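Side-chain contacts in putative glycosyltransferase (GalT1) (Streptococcus parasanguinis FW213, PDB 5HEA), which probably transfers sugar residues from a nucleotide-activated donor, this chain being the C-terminal part of the protein with its GT-A-type domain: residues A[8-13]-A[78-83]; A[112-117]-A[142-147]; A[257-262]-A[287-292]. One frame throughout, in Å; residues are numbered along the deposited sequence.

How the contacts relate
The three contacts follow in series along the chain. Contacts 1 and 2 lie within the glycosyltransferase family 2 range and reach the same mixed sheet, yet their centres are 24 Å apart: contact 1 packs helix 72-82 on strand 7-13 in the parallel region, while contact 2 joins the turn that leads into strand 116-125 to the middle of strand 142-146; both strands pair with strand 204-217. Contact 3 leaves the sheet for the C-terminal helical hairpin 253-272 and 276-291. Its centre is 38 Å from contact 1's, across the chain's centre, and 32 Å from contact 2's. None touches another, so each joins a different part of the fold, and at contact 3 another subunit joins the packing.

Contact 1: residues A[8-13]-A[78-83]; sequences SIIVPV and AGITYA
I10 and G79 bring strand segment 8-13 closest to segment 78-83, the last turn of helix 72-82 and the residue after it, with CA atoms 5.5 Å apart; S8 and A83 follow at 5.8 Å between CA atoms. No hydrogen bond crosses, so the fit is van der Waals packing. With CG1 anti to its carbonyl carbon (chi1 -66°) and the chain extended beyond it, I10 lays CD1 against the peptide joining G79 to I80, 3.5 Å from both G79 C and I80 N. Its other branch, CG2, lies 4.0 Å from G79 CA, a close approach that glycine, lacking a side chain, makes possible. This is the packing of a beta-alpha-beta crossover: helix 72-82 links parallel strands 62-66 and 87-90 and lies against strand 7-13, one of the strands between them in the Rossmann-like sheet of a GT-A fold. I80 points its CB away from the strand, but its CG1 still meets I10 CD1 at 3.9 Å. Where the helix ends, A83 CB presses on S8, 3.6 Å from S8 CB and 3.5 Å from S8 OG. The S8 hydroxyl hydrogen-bonds beyond this pair, to the E36 carboxylate and the G85 backbone N.

Contact 2: residues A[112-117]-A[142-147]; sequences NGSDIS and CKNYTI
The side-chain amides of N112 and N144 meet with their planes almost perpendicular. N144 reaches outward within its own amide plane, ND2 giving a hydrogen bond to N112 OD1 of 3.1 Å with an N-H...O angle of 152°. Seen from the acceptor, the donor stands above the carbonyl plane, 50° out of it, and so is not on a lone pair. Behind the bond, N144 OD1 lies over the N112 amide, 3.4 Å from N112 CG. The two oxygens, N112 OD1 and N144 OD1, are 3.5 Å apart, and being both acceptors they do not bond. Away from this pair, one face of the Y145 ring carries K143 CG near the rim.

The same chi1 in both asparagines (-72°, CG anti to the carbonyl carbon) brings the two CG atoms between the segments, and their different second torsions turn the amide planes across each other. Their remaining ends are engaged as well: N112 ND2 donates to A108 O, and N144 OD1 is hydrogen-bonded to T206 OG1. S114 OG shares that T206 hydroxyl but remains 4.0 Å from N144 OD1, without a direct bond.

G113, with positive phi, completes a Schellman motif at the end of helix 101-110, from which the chain turns into strand 116-125. The contact thus ties a helix-to-strand turn of the GT-A-type domain to strand 142-146, with strand 204-217 as their common sheet neighbour.

Contact 3: residues A[257-262]-A[287-292]; sequences KSYKGR and DLIENY
I289 receives two side chains of helix 253-272, one tightly and one loosely. The close side is K260: its aliphatic chain, extended beyond CG, crosses I289 with CD 3.8 Å and CE 3.5 Å from I289 CG2, the latter tighter than usual carbon-carbon contact. The wider side is Y259, whose CE2 lies 4.2 Å from I289 CD1, the methyl meeting the ring obliquely. Setting CG1 anti to the carbonyl carbon (chi1 -71°) leaves I289 CG2 anti to the backbone N, and the two branches part, CG2 to the lysine and CD1 to the tyrosine. The backbones stay well separated, K260 CA and I289 CA being 8.0 Å apart, so side chains alone make the join.

The segments run in roughly opposite senses, as arms of a helical hairpin that the disulfides C266-C282 and C267-C283 fasten near its turn. Toward solvent, E290 and N291 are exposed, and there N291 ND2 donates to D287 OD1 at 2.9 Å, nearly straight at 176° and within one helix.

S247 of the third subunit packs against both Y259 and I289, and its O accepts a weak hydrogen bond from K260 NZ. Y259 OH is hydrogen-bonded to E239. The chemistry therefore implies an apolar union of the two helices, with lysine methylenes serving as hydrophobic surface while the polar ends of K260 and Y259 find partners beyond the hairpin.

Contact 1: residues A[8-13]-A[78-83]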
loop_
_atom_site.group_PDB
_atom_site.type_symbol
_atom_site.label_atom_id
_atom_site.label_comp_id
_atom_site.label_asym_id
_atom_site.label_seq_id
_atom_site.Cartn_x
_atom_site.Cartn_y
_atom_site.Cartn_z
ATOM N N SER A 8 -25.896 22.776 22.072
ATOM C CA SER A 8 -24.884 22.620 21.025
ATOM C C SER A 8 -25.441 21.867 19.814
ATOM O O SER A 8 -25.871 20.718 19.935
ATOM C CB SER A 8 -23.650 21.892 21.561
ATOM O OG SER A 8 -23.001 22.636 22.576
ATOM N N ILE A 9 -25.412 22.516 18.652
ATOM C CA ILE A 9 -25.878 21.922 17.396
ATOM C C ILE A 9 -24.690 21.514 16.550
ATOM O O ILE A 9 -23.924 22.368 16.092
ATOM C CB ILE A 9 -26.688 22.925 16.565
ATOM C CG1 ILE A 9 -27.768 23.588 17.435
ATOM C CG2 ILE A 9 -27.281 22.228 15.333
ATOM C CD1 ILE A 9 -28.392 24.823 16.781
ATOM N N ILE A 10 -24.541 20.209 16.348
ATOM C CA ILE A 10 -23.404 19.650 15.632
ATOM C C ILE A 10 -23.760 19.412 14.174
ATOM O O ILE A 10 -24.691 18.670 13.855
ATOM C CB ILE A 10 -22.912 18.350 16.313
ATOM C CG1 ILE A 10 -22.358 18.684 17.705
ATOM C CG2 ILE A 10 -21.861 17.638 15.442
ATOM C CD1 ILE A 10 -22.201 17.483 18.621
ATOM N N VAL A 11 -23.020 20.065 13.287
ATOM C CA VAL A 11 -23.343 20.042 11.869
ATOM C C VAL A 11 -22.110 19.630 11.064
ATOM O O VAL A 11 -21.234 20.448 10.783
ATOM C CB VAL A 11 -23.867 21.422 11.401
ATOM C CG1 VAL A 11 -24.183 21.413 9.895
ATOM C CG2 VAL A 11 -25.100 21.824 12.208
ATOM N N PRO A 12 -22.023 18.344 10.711
ATOM C CA PRO A 12 -20.924 17.883 9.864
ATOM C C PRO A 12 -21.101 18.426 8.451
ATOM O O PRO A 12 -22.218 18.473 7.930
ATOM C CB PRO A 12 -21.093 16.356 9.867
ATOM C CG PRO A 12 -21.941 16.072 11.072
ATOM C CD PRO A 12 -22.865 17.231 11.174
ATOM N N VAL A 13 -19.999 18.838 7.842
ATOM C CA VAL A 13 -20.041 19.460 6.526
ATOM C C VAL A 13 -19.037 18.777 5.623
ATOM O O VAL A 13 -17.828 18.844 5.866
ATOM C CB VAL A 13 -19.714 20.973 6.600
ATOM C CG1 VAL A 13 -19.597 21.570 5.197
ATOM C CG2 VAL A 13 -20.773 21.707 7.399
ATOM N N ALA A 78 -15.844 14.948 16.721
ATOM C CA ALA A 78 -15.157 16.220 16.936
ATOM C C ALA A 78 -16.144 17.242 17.477
ATOM O O ALA A 78 -15.818 18.038 18.361
ATOM C CB ALA A 78 -14.517 16.733 15.625
ATOM N N GLY A 79 -17.357 17.214 16.934
ATOM C CA GLY A 79 -18.417 18.092 17.399
ATOM C C GLY A 79 -18.748 17.852 18.867
ATOM O O GLY A 79 -18.880 18.795 19.649
ATOM N N ILE A 80 -18.900 16.585 19.237
ATOM C CA ILE A 80 -19.203 16.213 20.629
ATOM C C ILE A 80 -18.114 16.700 21.592
ATOM O O ILE A 80 -18.396 17.158 22.709
ATOM C CB ILE A 80 -19.364 14.688 20.766
ATOM C CG1 ILE A 80 -20.551 14.207 19.921
ATOM C CG2 ILE A 80 -19.555 14.281 22.242
ATOM C CD1 ILE A 80 -20.671 12.687 19.828
ATOM N N THR A 81 -16.870 16.606 21.135
ATOM C CA THR A 81 -15.706 17.001 21.922
ATOM C C THR A 81 -15.645 18.510 22.112
ATOM O O THR A 81 -15.341 18.992 23.205
ATOM C CB THR A 81 -14.406 16.518 21.232
ATOM O OG1 THR A 81 -14.407 15.088 21.188
ATOM C CG2 THR A 81 -13.184 16.986 21.982
ATOM N N TYR A 82 -15.948 19.253 21.052
ATOM C CA TYR A 82 -15.906 20.714 21.100
ATOM C C TYR A 82 -17.141 21.333 21.800
ATOM O O TYR A 82 -17.093 22.460 22.298
ATOM C CB TYR A 82 -15.708 21.272 19.681
ATOM C CG TYR A 82 -15.632 22.781 19.574
ATOM C CD1 TYR A 82 -14.406 23.438 19.509
ATOM C CD2 TYR A 82 -16.793 23.556 19.521
ATOM C CE1 TYR A 82 -14.342 24.827 19.409
ATOM C CE2 TYR A 82 -16.737 24.938 19.426
ATOM C CZ TYR A 82 -15.514 25.568 19.366
ATOM O OH TYR A 82 -15.477 26.941 19.265
ATOM N N ALA A 83 -18.235 20.582 21.856
ATOM C CA ALA A 83 -19.497 21.093 22.391
ATOM C C ALA A 83 -19.414 21.488 23.863
ATOM O O ALA A 83 -18.940 20.722 24.690
ATOM C CB ALA A 83 -20.597 20.059 22.197
#

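Contact 2: residues A[112-117]-A[142-147]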
loop_
_atom_site.group_PDB
_atom_site.type_symbol
_atom_site.label_atom_id
_atom_site.label_comp_id
_atom_site.label_asym_id
_atom_site.label_seq_id
_atom_site.Cartn_x
_atom_site.Cartn_y
_atom_site.Cartn_z
ATOM N N ASN A 112 -40.942 18.091 30.830
ATOM C CA ASN A 112 -41.298 16.726 31.215
ATOM C C ASN A 112 -40.298 16.025 32.121
ATOM O O ASN A 112 -40.549 14.913 32.597
ATOM C CB ASN A 112 -41.582 15.884 29.978
ATOM C CG ASN A 112 -42.884 16.263 29.323
ATOM O OD1 ASN A 112 -43.955 15.982 29.858
ATOM N ND2 ASN A 112 -42.805 16.911 28.166
ATOM N N GLY A 113 -39.173 16.679 32.369
ATOM C CA GLY A 113 -38.115 16.077 33.157
ATOM C C GLY A 113 -37.520 14.878 32.442
ATOM O O GLY A 113 -37.106 13.905 33.071
ATOM N N SER A 114 -37.488 14.934 31.116
ATOM C CA SER A 114 -36.901 13.848 30.333
ATOM C C SER A 114 -35.418 14.085 30.122
ATOM O O SER A 114 -34.928 15.182 30.341
ATOM C CB SER A 114 -37.585 13.745 28.973
ATOM O OG SER A 114 -38.887 13.227 29.110
ATOM N N ASP A 115 -34.708 13.063 29.660
ATOM C CA ASP A 115 -33.279 13.194 29.396
ATOM C C ASP A 115 -33.023 13.411 27.913
ATOM O O ASP A 115 -31.949 13.860 27.517
ATOM C CB ASP A 115 -32.569 11.934 29.855
ATOM C CG ASP A 115 -32.802 11.657 31.339
ATOM O OD1 ASP A 115 -33.373 10.600 31.670
ATOM O OD2 ASP A 115 -32.435 12.515 32.166
ATOM N N ILE A 116 -34.020 13.046 27.110
ATOM C CA ILE A 116 -33.970 13.138 25.653
ATOM C C ILE A 116 -35.363 13.523 25.164
ATOM O O ILE A 116 -36.362 13.050 25.708
ATOM C CB ILE A 116 -33.571 11.782 25.014
ATOM C CG1 ILE A 116 -32.204 11.326 25.548
ATOM C CG2 ILE A 116 -33.550 11.888 23.470
ATOM C CD1 ILE A 116 -31.787 9.922 25.125
ATOM N N SER A 117 -35.434 14.411 24.175
ATOM C CA SER A 117 -36.672 14.638 23.443
ATOM C C SER A 117 -36.404 14.363 21.959
ATOM O O SER A 117 -35.280 14.520 21.475
ATOM C CB SER A 117 -37.213 16.055 23.654
ATOM O OG SER A 117 -36.362 17.025 23.072
ATOM N N CYS A 142 -47.891 13.961 21.687
ATOM C CA CYS A 142 -46.683 14.008 22.482
ATOM C C CYS A 142 -46.891 12.941 23.542
ATOM O O CYS A 142 -48.029 12.675 23.923
ATOM C CB CYS A 142 -46.531 15.392 23.112
ATOM S SG CYS A 142 -45.047 15.590 24.115
ATOM N N LYS A 143 -45.816 12.313 24.000
ATOM C CA LYS A 143 -45.910 11.257 25.010
ATOM C C LYS A 143 -44.566 11.072 25.699
ATOM O O LYS A 143 -43.514 11.223 25.066
ATOM C CB LYS A 143 -46.332 9.933 24.361
ATOM C CG LYS A 143 -46.802 8.878 25.351
ATOM C CD LYS A 143 -47.214 7.602 24.635
ATOM C CE LYS A 143 -47.757 6.562 25.614
ATOM N NZ LYS A 143 -46.741 6.129 26.624
ATOM N N ASN A 144 -44.609 10.765 26.993
ATOM C CA ASN A 144 -43.425 10.378 27.746
ATOM C C ASN A 144 -43.304 8.866 27.716
ATOM O O ASN A 144 -44.299 8.173 27.872
ATOM C CB ASN A 144 -43.530 10.850 29.203
ATOM C CG ASN A 144 -43.379 12.346 29.340
ATOM O OD1 ASN A 144 -42.814 13.001 28.467
ATOM N ND2 ASN A 144 -43.885 12.899 30.436
ATOM N N TYR A 145 -42.092 8.359 27.501
ATOM C CA TYR A 145 -41.871 6.914 27.445
ATOM C C TYR A 145 -40.817 6.465 28.443
ATOM O O TYR A 145 -39.828 7.164 28.671
ATOM C CB TYR A 145 -41.387 6.478 26.057
ATOM C CG TYR A 145 -42.374 6.684 24.937
ATOM C CD1 TYR A 145 -43.254 5.671 24.565
ATOM C CD2 TYR A 145 -42.416 7.883 24.232
ATOM C CE1 TYR A 145 -44.154 5.854 23.531
ATOM C CE2 TYR A 145 -43.313 8.071 23.197
ATOM C CZ TYR A 145 -44.178 7.054 22.851
ATOM O OH TYR A 145 -45.077 7.244 21.826
ATOM N N THR A 146 -41.016 5.276 29.009
ATOM C CA THR A 146 -39.929 4.589 29.681
ATOM C C THR A 146 -39.034 4.056 28.578
ATOM O O THR A 146 -39.447 3.976 27.415
ATOM C CB THR A 146 -40.421 3.379 30.496
ATOM O OG1 THR A 146 -40.929 2.389 29.591
ATOM C CG2 THR A 146 -41.520 3.781 31.487
ATOM N N ILE A 147 -37.817 3.655 28.926
ATOM C CA ILE A 147 -36.915 3.136 27.901
ATOM C C ILE A 147 -37.475 1.844 27.301
ATOM O O ILE A 147 -37.420 1.650 26.095
ATOM C CB ILE A 147 -35.487 2.923 28.427
ATOM C CG1 ILE A 147 -34.997 4.193 29.123
ATOM C CG2 ILE A 147 -34.549 2.516 27.287
ATOM C CD1 ILE A 147 -35.267 5.481 28.335
#

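Contact 3: residues A[257-262]-A[287-292]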
loop_
_atom_site.group_PDB
_atom_site.type_symbol
_atom_site.label_atom_id
_atom_site.label_comp_id
_atom_site.label_asym_id
_atom_site.label_seq_id
_atom_site.Cartn_x
_atom_site.Cartn_y
_atom_site.Cartn_z
ATOM N N LYS A 257 -37.244 -9.331 14.586
ATOM C CA LYS A 257 -37.926 -9.095 13.309
ATOM C C LYS A 257 -37.087 -8.226 12.377
ATOM O O LYS A 257 -36.943 -8.522 11.188
ATOM C CB LYS A 257 -39.276 -8.399 13.530
ATOM C CG LYS A 257 -40.312 -9.202 14.296
ATOM C CD LYS A 257 -41.626 -8.412 14.375
ATOM C CE LYS A 257 -42.639 -9.066 15.300
ATOM N NZ LYS A 257 -43.864 -8.223 15.465
ATOM N N SER A 258 -36.558 -7.135 12.923
ATOM C CA SER A 258 -35.670 -6.246 12.181
ATOM C C SER A 258 -34.409 -6.975 11.685
ATOM O O SER A 258 -33.994 -6.815 10.526
ATOM C CB SER A 258 -35.287 -5.045 13.058
ATOM O OG SER A 258 -34.332 -4.209 12.411
ATOM N N TYR A 259 -33.798 -7.766 12.561
ATOM C CA TYR A 259 -32.604 -8.540 12.204
ATOM C C TYR A 259 -32.874 -9.513 11.054
ATOM O O TYR A 259 -32.086 -9.606 10.114
ATOM C CB TYR A 259 -32.105 -9.299 13.444
ATOM C CG TYR A 259 -30.851 -10.162 13.281
ATOM C CD1 TYR A 259 -29.708 -9.674 12.667
ATOM C CD2 TYR A 259 -30.798 -11.448 13.817
ATOM C CE1 TYR A 259 -28.558 -10.464 12.561
ATOM C CE2 TYR A 259 -29.658 -12.237 13.711
ATOM C CZ TYR A 259 -28.543 -11.735 13.093
ATOM O OH TYR A 259 -27.418 -12.525 12.996
ATOM N N LYS A 260 -33.988 -10.241 11.126
ATOM C CA LYS A 260 -34.314 -11.209 10.079
ATOM C C LYS A 260 -34.515 -10.514 8.739
ATOM O O LYS A 260 -34.092 -11.024 7.703
ATOM C CB LYS A 260 -35.558 -12.023 10.445
ATOM C CG LYS A 260 -35.379 -12.895 11.669
ATOM C CD LYS A 260 -36.625 -13.727 11.980
ATOM C CE LYS A 260 -36.484 -14.387 13.350
ATOM N NZ LYS A 260 -37.458 -15.463 13.666
ATOM N N GLY A 261 -35.169 -9.355 8.767
ATOM C CA GLY A 261 -35.326 -8.526 7.578
ATOM C C GLY A 261 -34.001 -8.064 6.983
ATOM O O GLY A 261 -33.825 -8.095 5.766
ATOM N N ARG A 262 -33.062 -7.649 7.834
ATOM C CA ARG A 262 -31.730 -7.248 7.366
ATOM C C ARG A 262 -30.945 -8.408 6.747
ATOM O O ARG A 262 -30.305 -8.243 5.707
ATOM C CB ARG A 262 -30.915 -6.590 8.493
ATOM C CG ARG A 262 -31.473 -5.236 8.901
ATOM C CD ARG A 262 -30.717 -4.639 10.101
ATOM N NE ARG A 262 -31.188 -3.295 10.434
ATOM C CZ ARG A 262 -30.461 -2.367 11.062
ATOM N NH1 ARG A 262 -29.199 -2.608 11.422
ATOM N NH2 ARG A 262 -30.997 -1.184 11.325
ATOM N N ASP A 287 -30.707 -19.115 6.852
ATOM C CA ASP A 287 -31.009 -20.539 6.758
ATOM C C ASP A 287 -31.247 -21.171 8.141
ATOM O O ASP A 287 -32.155 -21.971 8.310
ATOM C CB ASP A 287 -29.854 -21.260 6.045
ATOM C CG ASP A 287 -30.127 -22.743 5.816
ATOM O OD1 ASP A 287 -31.305 -23.130 5.660
ATOM O OD2 ASP A 287 -29.149 -23.522 5.778
ATOM N N LEU A 288 -30.430 -20.812 9.123
ATOM C CA LEU A 288 -30.561 -21.377 10.467
ATOM C C LEU A 288 -31.850 -20.898 11.125
ATOM O O LEU A 288 -32.583 -21.673 11.740
ATOM C CB LEU A 288 -29.365 -20.990 11.342
ATOM C CG LEU A 288 -28.033 -21.659 11.010
ATOM C CD1 LEU A 288 -26.907 -21.108 11.885
ATOM C CD2 LEU A 288 -28.152 -23.169 11.174
ATOM N N ILE A 289 -32.113 -19.608 10.999
ATOM C CA ILE A 289 -33.260 -19.001 11.656
ATOM C C ILE A 289 -34.582 -19.552 11.101
ATOM O O ILE A 289 -35.494 -19.904 11.860
ATOM C CB ILE A 289 -33.206 -17.475 11.520
ATOM C CG1 ILE A 289 -32.078 -16.920 12.384
ATOM C CG2 ILE A 289 -34.532 -16.851 11.923
ATOM C CD1 ILE A 289 -31.802 -15.456 12.145
ATOM N N GLU A 290 -34.663 -19.659 9.781
ATOM C CA GLU A 290 -35.895 -20.077 9.115
ATOM C C GLU A 290 -36.087 -21.588 9.060
ATOM O O GLU A 290 -37.210 -22.074 9.088
ATOM C CB GLU A 290 -35.958 -19.500 7.696
ATOM C CG GLU A 290 -36.146 -17.992 7.656
ATOM C CD GLU A 290 -36.340 -17.460 6.242
ATOM O OE1 GLU A 290 -36.057 -18.208 5.276
ATOM O OE2 GLU A 290 -36.782 -16.295 6.095
ATOM N N ASN A 291 -34.998 -22.339 8.977
ATOM C CA ASN A 291 -35.131 -23.768 8.742
ATOM C C ASN A 291 -34.684 -24.657 9.893
ATOM O O ASN A 291 -34.944 -25.858 9.885
ATOM C CB ASN A 291 -34.435 -24.152 7.436
ATOM C CG ASN A 291 -35.029 -23.426 6.241
ATOM O OD1 ASN A 291 -36.247 -23.318 6.127
ATOM N ND2 ASN A 291 -34.174 -22.898 5.366
ATOM N N TYR A 292 -34.022 -24.068 10.884
ATOM C CA TYR A 292 -33.589 -24.836 12.046
ATOM C C TYR A 292 -33.936 -24.171 13.372
ATOM O O TYR A 292 -33.091 -24.113 14.259
ATOM C CB TYR A 292 -32.077 -25.091 11.984
ATOM C CG TYR A 292 -31.622 -25.796 10.725
ATOM C CD1 TYR A 292 -31.388 -25.082 9.554
ATOM C CD2 TYR A 292 -31.428 -27.173 10.706
ATOM C CE1 TYR A 292 -30.978 -25.722 8.394
ATOM C CE2 TYR A 292 -31.008 -27.824 9.551
ATOM C CZ TYR A 292 -30.794 -27.091 8.398
ATOM O OH TYR A 292 -30.372 -27.717 7.246
#